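Local coordinates for U4/U6 snRNA-associated-splicing factor PRP24 (Saccharomyces cerevisiae, PDB 4N0T), which acts as a spliceosome recycling factor that binds U6 snRNA and promotes its annealing with U4 snRNA for further rounds of pre-mRNA splicing, at residues 70-74 against 75-79; 183-187 against 188-192; 304-308 against 309-313. All coordinates share one frame; numbering follows the deposited sequence.

Contact 1. Residues 70-74 against 75-79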
# COMPACT_ATOMS: atom_id res chain seq x y z
N LYS A 70 7.94 37.34 12.35
CA LYS A 70 8.92 38.10 11.57
C LYS A 70 8.32 38.45 10.21
O LYS A 70 7.24 37.96 9.85
CB LYS A 70 10.23 37.33 11.39
CG LYS A 70 10.97 37.00 12.68
CD LYS A 70 11.12 38.22 13.58
CE LYS A 70 11.73 37.84 14.92
NZ LYS A 70 11.56 38.90 15.95
N VAL A 71 9.02 39.29 9.46
CA VAL A 71 8.48 39.79 8.21
C VAL A 71 9.27 39.27 7.03
O VAL A 71 10.50 39.33 7.01
CB VAL A 71 8.48 41.34 8.21
CG1 VAL A 71 8.04 41.88 6.84
CG2 VAL A 71 7.56 41.84 9.32
N VAL A 72 8.54 38.71 6.07
CA VAL A 72 9.11 38.19 4.83
C VAL A 72 8.48 38.99 3.69
O VAL A 72 7.25 38.95 3.50
CB VAL A 72 8.78 36.70 4.69
CG1 VAL A 72 9.35 36.16 3.39
CG2 VAL A 72 9.33 35.93 5.88
N GLY A 73 9.30 39.73 2.96
CA GLY A 73 8.79 40.72 2.01
C GLY A 73 8.13 41.81 2.83
O GLY A 73 8.80 42.55 3.55
N GLN A 74 6.80 41.89 2.74
CA GLN A 74 6.04 42.70 3.68
C GLN A 74 4.99 41.87 4.40
O GLN A 74 4.08 42.42 5.02
CB GLN A 74 5.39 43.88 2.96
CG GLN A 74 6.42 44.84 2.37
CD GLN A 74 5.79 45.94 1.54
OE1 GLN A 74 4.56 46.07 1.48
NE2 GLN A 74 6.63 46.75 0.91
N ASN A 75 5.13 40.54 4.31
CA ASN A 75 4.21 39.62 4.97
C ASN A 75 4.70 39.21 6.35
O ASN A 75 5.84 38.79 6.50
CB ASN A 75 4.02 38.35 4.13
CG ASN A 75 3.05 38.56 2.99
OD1 ASN A 75 2.93 39.66 2.46
ND2 ASN A 75 2.35 37.49 2.61
N GLU A 76 3.84 39.37 7.36
CA GLU A 76 4.14 38.89 8.70
C GLU A 76 3.77 37.41 8.75
O GLU A 76 2.59 37.06 8.63
CB GLU A 76 3.31 39.65 9.74
CG GLU A 76 3.64 39.28 11.19
CD GLU A 76 3.00 40.21 12.20
OE1 GLU A 76 2.62 39.74 13.29
OE2 GLU A 76 2.88 41.43 11.91
N ILE A 77 4.77 36.54 8.93
CA ILE A 77 4.53 35.09 8.93
C ILE A 77 4.21 34.58 10.33
O ILE A 77 4.49 35.24 11.33
CB ILE A 77 5.74 34.29 8.36
CG1 ILE A 77 6.99 34.49 9.22
CG2 ILE A 77 6.00 34.70 6.91
CD1 ILE A 77 8.16 33.60 8.83
N ILE A 78 3.61 33.38 10.40
CA ILE A 78 3.36 32.73 11.66
C ILE A 78 3.98 31.35 11.50
O ILE A 78 3.76 30.69 10.49
CB ILE A 78 1.84 32.61 11.96
CG1 ILE A 78 1.21 34.01 12.00
CG2 ILE A 78 1.60 31.90 13.29
CD1 ILE A 78 -0.31 34.02 12.11
N VAL A 79 4.79 30.96 12.47
CA VAL A 79 5.44 29.66 12.43
C VAL A 79 5.05 28.90 13.69
O VAL A 79 5.17 29.43 14.81
CB VAL A 79 6.98 29.79 12.31
CG1 VAL A 79 7.63 28.40 12.18
CG2 VAL A 79 7.39 30.68 11.12
O HOH W 1 5.48 40.61 0.85

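Contact 2. Residues 183-187 against 188-192. With nucleotides of chain B.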
# COMPACT_ATOMS: atom_id res chain seq x y z
N ARG A 183 -4.00 -29.64 6.23
CA ARG A 183 -3.96 -30.09 4.84
C ARG A 183 -4.05 -31.61 4.77
O ARG A 183 -3.73 -32.30 5.73
CB ARG A 183 -2.67 -29.61 4.15
CG ARG A 183 -2.67 -28.10 3.91
CD ARG A 183 -1.36 -27.58 3.31
NE ARG A 183 -0.26 -27.57 4.28
CZ ARG A 183 0.88 -26.90 4.09
NH1 ARG A 183 1.06 -26.23 2.96
NH2 ARG A 183 1.84 -26.93 5.01
N ASN A 184 -4.50 -32.07 3.61
CA ASN A 184 -4.60 -33.49 3.29
C ASN A 184 -5.66 -34.22 4.08
O ASN A 184 -5.55 -35.42 4.31
CB ASN A 184 -3.25 -34.19 3.41
CG ASN A 184 -2.27 -33.74 2.35
OD1 ASN A 184 -2.67 -33.17 1.31
ND2 ASN A 184 -0.98 -33.95 2.61
N LEU A 185 -6.71 -33.50 4.47
CA LEU A 185 -7.88 -34.18 5.01
C LEU A 185 -8.56 -34.94 3.88
O LEU A 185 -8.48 -34.54 2.72
CB LEU A 185 -8.85 -33.13 5.56
CG LEU A 185 -8.43 -32.40 6.84
CD1 LEU A 185 -9.25 -31.10 6.98
CD2 LEU A 185 -8.64 -33.29 8.06
N SER A 186 -9.23 -36.05 4.19
CA SER A 186 -10.10 -36.67 3.20
C SER A 186 -11.44 -35.93 3.22
O SER A 186 -11.72 -35.21 4.17
CB SER A 186 -10.34 -38.13 3.54
OG SER A 186 -10.92 -38.24 4.83
N THR A 187 -12.28 -36.14 2.20
CA THR A 187 -13.61 -35.54 2.21
C THR A 187 -14.41 -35.98 3.43
O THR A 187 -15.12 -35.18 4.03
CB THR A 187 -14.41 -35.83 0.93
OG1 THR A 187 -14.46 -37.25 0.72
CG2 THR A 187 -13.79 -35.15 -0.28
N GLU A 188 -14.29 -37.25 3.81
CA GLU A 188 -14.96 -37.77 4.99
C GLU A 188 -14.58 -36.99 6.27
O GLU A 188 -15.42 -36.79 7.14
CB GLU A 188 -14.68 -39.27 5.16
CG GLU A 188 -14.59 -39.74 6.61
CD GLU A 188 -14.91 -41.22 6.79
OE1 GLU A 188 -14.22 -42.07 6.17
OE2 GLU A 188 -15.84 -41.54 7.56
N LEU A 189 -13.33 -36.55 6.35
CA LEU A 189 -12.82 -35.87 7.53
C LEU A 189 -13.03 -34.36 7.48
O LEU A 189 -12.78 -33.66 8.47
CB LEU A 189 -11.32 -36.13 7.69
CG LEU A 189 -10.92 -37.58 8.00
CD1 LEU A 189 -9.40 -37.71 7.98
CD2 LEU A 189 -11.48 -38.04 9.33
N LEU A 190 -13.46 -33.86 6.33
CA LEU A 190 -13.67 -32.43 6.15
C LEU A 190 -14.99 -32.06 6.78
O LEU A 190 -16.00 -31.83 6.10
CB LEU A 190 -13.63 -32.05 4.66
CG LEU A 190 -13.58 -30.55 4.36
CD1 LEU A 190 -12.27 -29.91 4.86
CD2 LEU A 190 -13.77 -30.28 2.89
N ASP A 191 -14.98 -31.99 8.11
CA ASP A 191 -16.20 -31.85 8.88
C ASP A 191 -15.89 -30.98 10.09
O ASP A 191 -15.03 -31.31 10.91
CB ASP A 191 -16.68 -33.22 9.33
CG ASP A 191 -17.84 -33.14 10.28
OD1 ASP A 191 -18.99 -33.01 9.81
OD2 ASP A 191 -17.60 -33.20 11.51
N GLU A 192 -16.57 -29.84 10.18
CA GLU A 192 -16.28 -28.87 11.22
C GLU A 192 -16.40 -29.46 12.62
O GLU A 192 -15.57 -29.18 13.49
CB GLU A 192 -17.19 -27.65 11.08
CG GLU A 192 -16.90 -26.60 12.12
CD GLU A 192 -17.60 -25.31 11.83
OE1 GLU A 192 -17.97 -25.07 10.65
OE2 GLU A 192 -17.78 -24.52 12.78
P A B 62 8.16 -26.21 5.95
OP1 A B 62 6.90 -25.94 5.20
OP2 A B 62 8.48 -25.42 7.16
O5' A B 62 8.18 -27.74 6.37
C5' A B 62 7.89 -28.76 5.43
C4' A B 62 6.82 -29.69 5.95
O4' A B 62 5.53 -29.02 5.91
C3' A B 62 6.61 -30.97 5.16
O3' A B 62 7.51 -31.99 5.55
C2' A B 62 5.15 -31.32 5.47
O2' A B 62 5.05 -31.91 6.76
C1' A B 62 4.52 -29.92 5.52
N9 A B 62 4.03 -29.47 4.20
C8 A B 62 4.62 -28.51 3.42
N7 A B 62 3.98 -28.27 2.30
C5 A B 62 2.89 -29.12 2.35
C6 A B 62 1.82 -29.34 1.46
N6 A B 62 1.68 -28.69 0.30
N1 A B 62 0.89 -30.26 1.82
C2 A B 62 1.04 -30.89 2.98
N3 A B 62 2.00 -30.77 3.90
C4 A B 62 2.90 -29.85 3.52
P A B 11 -6.97 -33.30 -5.42
OP1 A B 11 -6.49 -33.48 -4.02
OP2 A B 11 -8.36 -33.69 -5.74
O5' A B 11 -6.71 -31.81 -5.89
C5' A B 11 -7.57 -30.74 -5.51
C4' A B 11 -6.81 -29.44 -5.41
O4' A B 11 -6.00 -29.47 -4.21
C3' A B 11 -5.84 -29.14 -6.56
O3' A B 11 -5.75 -27.73 -6.74
C2' A B 11 -4.51 -29.64 -6.01
O2' A B 11 -3.39 -29.01 -6.59
C1' A B 11 -4.64 -29.27 -4.54
N9 A B 11 -3.86 -30.06 -3.59
C8 A B 11 -4.13 -31.31 -3.12
N7 A B 11 -3.28 -31.72 -2.21
C5 A B 11 -2.41 -30.66 -2.05
C6 A B 11 -1.29 -30.47 -1.22
N6 A B 11 -0.84 -31.38 -0.35
N1 A B 11 -0.63 -29.28 -1.30
C2 A B 11 -1.09 -28.37 -2.17
N3 A B 11 -2.14 -28.43 -3.00
C4 A B 11 -2.76 -29.62 -2.88
P C B 63 8.06 -33.06 4.48
OP1 C B 63 9.00 -33.94 5.21
OP2 C B 63 8.46 -32.37 3.24
O5' C B 63 6.78 -33.93 4.13
C5' C B 63 6.11 -34.67 5.13
C4' C B 63 4.85 -35.27 4.58
O4' C B 63 3.91 -34.22 4.21
C3' C B 63 5.01 -36.06 3.29
O3' C B 63 5.57 -37.34 3.49
C2' C B 63 3.59 -36.07 2.75
O2' C B 63 2.80 -37.00 3.48
C1' C B 63 3.13 -34.65 3.11
N1 C B 63 3.31 -33.69 1.99
C2 C B 63 2.35 -33.67 0.98
O2 C B 63 1.40 -34.48 1.08
N3 C B 63 2.47 -32.80 -0.06
C4 C B 63 3.51 -31.96 -0.09
N4 C B 63 3.62 -31.11 -1.11
C5 C B 63 4.51 -31.96 0.93
C6 C B 63 4.37 -32.83 1.95

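Contact 3. Residues 304-308 against 309-313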
# COMPACT_ATOMS: atom_id res chain seq x y z
N ILE A 304 -3.31 3.13 -23.47
CA ILE A 304 -2.80 2.26 -24.53
C ILE A 304 -3.96 1.59 -25.27
O ILE A 304 -3.77 0.97 -26.33
CB ILE A 304 -1.81 1.23 -23.95
CG1 ILE A 304 -0.80 1.93 -23.04
CG2 ILE A 304 -1.10 0.45 -25.04
CD1 ILE A 304 0.07 2.99 -23.76
N HIS A 305 -5.17 1.72 -24.72
CA HIS A 305 -6.40 1.21 -25.34
C HIS A 305 -6.41 -0.31 -25.47
O HIS A 305 -6.97 -0.87 -26.42
CB HIS A 305 -6.68 1.93 -26.66
CG HIS A 305 -6.77 3.42 -26.51
ND1 HIS A 305 -5.77 4.27 -26.92
CD2 HIS A 305 -7.72 4.20 -25.95
CE1 HIS A 305 -6.10 5.52 -26.64
NE2 HIS A 305 -7.29 5.50 -26.05
N ILE A 306 -5.81 -0.95 -24.48
CA ILE A 306 -5.82 -2.39 -24.35
C ILE A 306 -7.13 -2.78 -23.67
O ILE A 306 -7.59 -2.09 -22.75
CB ILE A 306 -4.62 -2.85 -23.49
CG1 ILE A 306 -3.31 -2.42 -24.14
CG2 ILE A 306 -4.63 -4.34 -23.29
CD1 ILE A 306 -2.11 -2.52 -23.20
N ASN A 307 -7.75 -3.86 -24.12
CA ASN A 307 -8.94 -4.37 -23.47
C ASN A 307 -8.58 -5.11 -22.17
O ASN A 307 -7.60 -5.85 -22.12
CB ASN A 307 -9.69 -5.31 -24.41
CG ASN A 307 -11.05 -5.70 -23.89
OD1 ASN A 307 -11.17 -6.56 -23.02
ND2 ASN A 307 -12.09 -5.06 -24.42
N GLU A 308 -9.39 -4.88 -21.14
CA GLU A 308 -9.19 -5.48 -19.83
C GLU A 308 -8.93 -6.98 -19.89
O GLU A 308 -8.08 -7.51 -19.17
CB GLU A 308 -10.42 -5.18 -18.96
CG GLU A 308 -10.72 -6.19 -17.86
CD GLU A 308 -12.14 -6.03 -17.33
OE1 GLU A 308 -12.41 -6.49 -16.20
OE2 GLU A 308 -12.98 -5.45 -18.04
N LYS A 309 -9.64 -7.68 -20.77
CA LYS A 309 -9.52 -9.13 -20.83
C LYS A 309 -8.36 -9.61 -21.70
O LYS A 309 -8.15 -10.82 -21.85
CB LYS A 309 -10.84 -9.78 -21.27
CG LYS A 309 -11.16 -9.61 -22.75
CD LYS A 309 -12.68 -9.59 -22.97
CE LYS A 309 -13.05 -9.43 -24.44
NZ LYS A 309 -14.51 -9.65 -24.65
N ASP A 310 -7.61 -8.68 -22.28
CA ASP A 310 -6.37 -9.05 -22.96
C ASP A 310 -5.27 -9.19 -21.92
O ASP A 310 -4.20 -9.76 -22.19
CB ASP A 310 -5.97 -7.97 -23.98
CG ASP A 310 -6.90 -7.92 -25.18
OD1 ASP A 310 -7.20 -8.99 -25.75
OD2 ASP A 310 -7.34 -6.81 -25.54
N ILE A 311 -5.53 -8.67 -20.73
CA ILE A 311 -4.57 -8.72 -19.65
C ILE A 311 -4.94 -9.83 -18.67
O ILE A 311 -6.01 -9.79 -18.05
CB ILE A 311 -4.53 -7.39 -18.89
CG1 ILE A 311 -4.17 -6.24 -19.83
CG2 ILE A 311 -3.55 -7.45 -17.73
CD1 ILE A 311 -4.71 -4.89 -19.40
N ARG A 312 -4.07 -10.83 -18.54
CA ARG A 312 -4.30 -11.94 -17.62
C ARG A 312 -3.98 -11.56 -16.17
O ARG A 312 -4.79 -11.78 -15.26
CB ARG A 312 -3.46 -13.14 -18.04
CG ARG A 312 -3.05 -14.04 -16.90
CD ARG A 312 -4.01 -15.19 -16.70
NE ARG A 312 -3.51 -16.38 -17.37
CZ ARG A 312 -2.41 -17.03 -17.00
NH1 ARG A 312 -1.69 -16.60 -15.97
NH2 ARG A 312 -2.02 -18.12 -17.66
N LYS A 313 -2.81 -10.96 -15.97
CA LYS A 313 -2.35 -10.65 -14.62
C LYS A 313 -1.26 -9.58 -14.64
O LYS A 313 -0.47 -9.52 -15.59
CB LYS A 313 -1.81 -11.93 -13.95
CG LYS A 313 -1.45 -11.77 -12.50
CD LYS A 313 -1.74 -13.04 -11.72
CE LYS A 313 -2.00 -12.72 -10.24
NZ LYS A 313 -2.96 -11.59 -10.07

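Contact 1. Residues 70-74 against 75-79
Val72 and Asn75 face each other as an antiparallel hydrogen-bonded pair, closing the tight hairpin that joins the short edge strand 71-72 to strand 75-81 of the first RNA-recognition motif. Backbone bonds carry most of it: Val72 N donates to Asn75 O at 2.7 Å, almost straight at 171°, and Asn75 N bonds back to Val72 O at 2.8 Å. Farther from the turn, Ile77 N reaches Lys70 O at 3.0 Å. Between these, Val71 and Glu76 form a non-hydrogen-bonded pair, where CA-H...O contacts run from Val71 CA to Asn75 O (3.3 Å) and from Glu76 CA to Lys70 O (3.4 Å). The bend is a type II' turn, and Gly73 suits its second position because positive phi combined with strongly negative psi is poorly tolerated by a side chain.

Apolar contact comes from Val72 and Ile77, whose CG2 methyls meet at 3.7 Å. Ile77 CG1 stands between its backbone N and carbonyl carbon (chi1 63°), which sets it beside Lys70 O while CG2 turns to the valine. Tyr28 of helix 22-29 touches both side chains. At Ile77 an alanine lacks CG1, CG2 and CD1, and would probably open a gap beside Val72 and Tyr28.

Polar groups finish the turn. A water accepts from Gln74 N at 2.6 Å and donates to Asn75 OD1, while Asn75 ND2 bonds to Asn15 O in the neighbouring strand. Glu76 OE1 is bonded to His69.

The chemistry implies a hairpin fixed chiefly by main-chain bonds: glycine permits the bend, Val72 and Ile77 pack against Tyr28, and asparagine ties the turn to the adjoining strand and to solvent.

Contact 2. Residues 183-187 against 188-192
Ser186 turns its hydroxyl back over Leu189: with OG between the backbone N and carbonyl carbon (chi1 59°), it lies 3.2 Å from Leu189 CG and receives a weak bond from Leu189 N at 3.3 Å. Ser186 O takes a second weak bond from the same N-H, a compact arrangement for which a small hydroxyl residue is apt. The next donor, Leu190 N, reaches Thr187 O at 3.1 Å from above the carbonyl plane.

Leu185 splits its two methyls between the leucines beyond the turn. Its CD2 meets Leu189 CB at 3.9 Å, the side chains crossing at a slant, whereas CD1 touches Leu190 CD1, these two side chains crossing at about a right angle.

At the other end, Arg183 and Asn184 turn to the RNA. A62 of chain B covers one face of the Arg183 guanidinium, its C5 3.3 Å above the plane and displaced toward the rim. The Asn184 amide reads two bases with its two ends: ND2 donates to C63 O2 of chain B at 2.9 Å, and OD1 accepts a weak bond from A11 N6 of chain B. Residues 183-185 match the end of an RNP2 motif, the first-strand signature of RRM domains.

Strand 179-185 lies between strands 222-228 and 248-254, and Leu185 touches Ala224 and Ile250 on them. A G1 bulge at Asn184 and Leu185 faces Cys222, and Asp191 caps helix 192-199 through Leu194 N.

Contact 3. Residues 304-308 against 309-313
Asn307 and Lys309 meet where the loop after helix 293-302 tightens into a short 3-10 turn. Asn307 holds CG anti to its own nitrogen (chi1 -171°), which carries OD1 forward to accept the N-H of Lys309 at 2.9 Å and 163°, with the donor only modestly tilted from the amide plane. This is an Asx turn, and asparagine suits it because a short side chain ending in a carbonyl can reach the N-H two residues on. The same oxygen lies against Lys309, 3.1 Å from CG, and the extended lysine chain begins its outward course beside it.

Asp310 folds back toward Asn307. Its CG sits beside the backbone N and opposite the carbonyl carbon (chi1 -70°), bringing OD2 within 3.0 Å of Asn307 CB and 3.3 Å of Asn307 N, from which it accepts a weak bond. The two side chains thus each take a main-chain N-H across the turn. Asp310 CB also rests near Ile306 CG2, so its stem is shared between a polar and an apolar neighbour, and Phe332 of helix 330-340 touches it as well.

Main-chain bonds run through the turn: Asp310 N to Asn307 O at 2.8 Å and Ile311 N to Glu308 O at 3.2 Å, both donors standing well above the carbonyl planes. The apolar part of the contact is Ile306 against Ile311, crossing at about a right angle, CG2 of the former 3.9 Å from CD1 of the latter. Leu300 of helix 293-302 touches both isoleucines.

The chemistry implies a two-sided turn of the occluded RNA-recognition motif: main-chain bonds and the Asn307 amide hold its bend at the surface, the Asp310 carboxylate adding a weak bond, while Ile306 and Ile311 pack against Leu300, where the chain passes on into strand 311-317.

The three contacts belong to three different RNA-recognition domains, whose sheets share one strand order, yet each occupies a different corner of the fold, and no helix or strand is common to any two. Contact 1 closes the hairpin onto the last strand, contact 2 leads from the first strand to the first helix, and contact 3 leads from the first helix to the second strand. Contacts 1 and 2 are partly buried; contact 3 is a surface turn. Of these, only contact 2 meets RNA directly. Paired strands dominate the chemistry of contact 1, leucine packing and base recognition that of contact 2, and a mixture of main-chain and side-chain-to-main-chain bonds, with two isoleucines, that of contact 3.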